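Local atomic coordinates of cell envelope-related transcriptional attenuator domain-containing protein (Eubacterium siraeum, PDB entry 4OBM), a protein that is of unknown function but belongs to the LytR-CpsA-Psr family, whose members are mostly linked to attaching glycopolymers to the bacterial cell wall. Residues V26-L30 with E79-A83. Sequence-based numbering, arbitrary orientation.
Sequences VLMTL and EAEVA
Residues 26-30 are the C-terminal part of an inner strand, 24-30, of a mixed sheet. Residues 79-83 are one turn of helix 70-90, which packs on a face of that sheet. The strand is extended. The helix has phi/psi near -60/-40, and Ala83 N donates to Glu79 O at 2.7 Å. The two axes approach to 9.3 Å, and their N-to-C directions differ by 127°. Leu27 and Ala83 have the nearest CA atoms, 6.3 Å apart. Leu27 and Thr29 point their CA-to-CB bonds toward the helix; Val26, Met28 (selenomethionine) and Leu30 point theirs away.

Leu27 contributes the largest buried area, 76 Å². Its chi1 t, chi2 p rotamer places CD2 against the helical turn. Leu27 CD2 lies 3.6 Å from Glu79 O, 3.9 Å from Glu79 CB, 3.8 Å from Val82 CG1 and 4.2 Å from Ala83 CB. Glu79 follows with 53 Å². Its chi1 m, chi2 p rotamer bends the carboxylate to the strand. There Thr29, in its chi1 p rotamer, donates a hydrogen bond from OG1 to Glu79 OE2 at 2.7 Å. Glu79 OE2 also forms a salt bridge with Arg99 of the adjacent strand 94-100.

This is helix-on-sheet packing of an alpha/beta fold, within the LytR_cpsA_psr family region. The contact combines an apolar part, centred on one leucine methyl, with a polar part around the Glu79 carboxylate. All five touching residues are buried, so this carboxylate needs partners, and the threonine hydroxyl and the arginine both help satisfy it.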
# COMPACT_ATOMS: atom_id res chain seq x y z
N VAL A 26 3.36 -1.46 6.73
CA VAL A 26 1.94 -1.73 6.97
C VAL A 26 1.41 -2.55 5.81
O VAL A 26 1.58 -2.16 4.65
CB VAL A 26 1.08 -0.44 7.17
CG1 VAL A 26 -0.41 -0.78 7.38
CG2 VAL A 26 1.60 0.43 8.32
N LEU A 27 0.77 -3.67 6.12
CA LEU A 27 0.10 -4.46 5.12
C LEU A 27 -1.30 -3.92 4.95
O LEU A 27 -2.04 -3.85 5.92
CB LEU A 27 0.07 -5.96 5.47
CG LEU A 27 -0.80 -6.84 4.56
CD1 LEU A 27 -0.22 -6.94 3.17
CD2 LEU A 27 -1.00 -8.21 5.18
N MSE A 28 -1.66 -3.51 3.73
CA MSE A 28 -2.99 -2.99 3.46
C MSE A 28 -3.70 -3.94 2.56
O MSE A 28 -3.11 -4.46 1.61
CB MSE A 28 -2.91 -1.59 2.89
CG MSE A 28 -2.42 -0.59 3.93
SE MSE A 28 -2.23 1.17 3.28
CE MSE A 28 -1.42 0.91 1.48
N THR A 29 -4.97 -4.24 2.91
CA THR A 29 -5.78 -5.20 2.18
C THR A 29 -7.18 -4.61 1.95
O THR A 29 -7.60 -3.72 2.68
CB THR A 29 -5.84 -6.57 2.90
OG1 THR A 29 -6.76 -6.53 3.99
CG2 THR A 29 -4.47 -7.06 3.39
N LEU A 30 -7.88 -5.11 0.94
CA LEU A 30 -9.20 -4.63 0.62
C LEU A 30 -10.14 -5.78 0.36
O LEU A 30 -9.83 -6.69 -0.40
CB LEU A 30 -9.14 -3.68 -0.60
CG LEU A 30 -10.48 -3.25 -1.22
CD1 LEU A 30 -11.29 -2.35 -0.26
CD2 LEU A 30 -10.28 -2.61 -2.56
N GLU A 79 -4.41 -11.33 8.26
CA GLU A 79 -3.35 -10.44 7.76
C GLU A 79 -2.03 -10.64 8.50
O GLU A 79 -0.98 -10.56 7.87
CB GLU A 79 -3.76 -8.97 7.85
CG GLU A 79 -4.67 -8.50 6.73
CD GLU A 79 -6.14 -8.88 6.82
OE1 GLU A 79 -6.51 -9.65 7.73
OE2 GLU A 79 -6.91 -8.43 5.95
N ALA A 80 -2.08 -10.91 9.82
CA ALA A 80 -0.90 -11.13 10.66
C ALA A 80 -0.01 -12.25 10.08
O ALA A 80 1.21 -12.09 10.02
CB ALA A 80 -1.34 -11.48 12.09
N GLU A 81 -0.63 -13.34 9.58
CA GLU A 81 0.12 -14.43 8.97
C GLU A 81 0.69 -14.00 7.61
O GLU A 81 1.86 -14.24 7.33
CB GLU A 81 -0.75 -15.69 8.85
CG GLU A 81 0.02 -16.97 8.54
CD GLU A 81 1.16 -17.31 9.49
OE1 GLU A 81 1.03 -17.04 10.70
OE2 GLU A 81 2.17 -17.86 9.01
N VAL A 82 -0.13 -13.34 6.78
CA VAL A 82 0.31 -12.82 5.48
C VAL A 82 1.54 -11.92 5.69
O VAL A 82 2.56 -12.12 5.01
CB VAL A 82 -0.82 -12.08 4.73
CG1 VAL A 82 -0.31 -11.48 3.42
CG2 VAL A 82 -2.01 -13.01 4.48
N ALA A 83 1.45 -10.95 6.66
CA ALA A 83 2.51 -9.99 7.00
C ALA A 83 3.78 -10.68 7.51
O ALA A 83 4.87 -10.19 7.25
CB ALA A 83 2.00 -9.01 8.04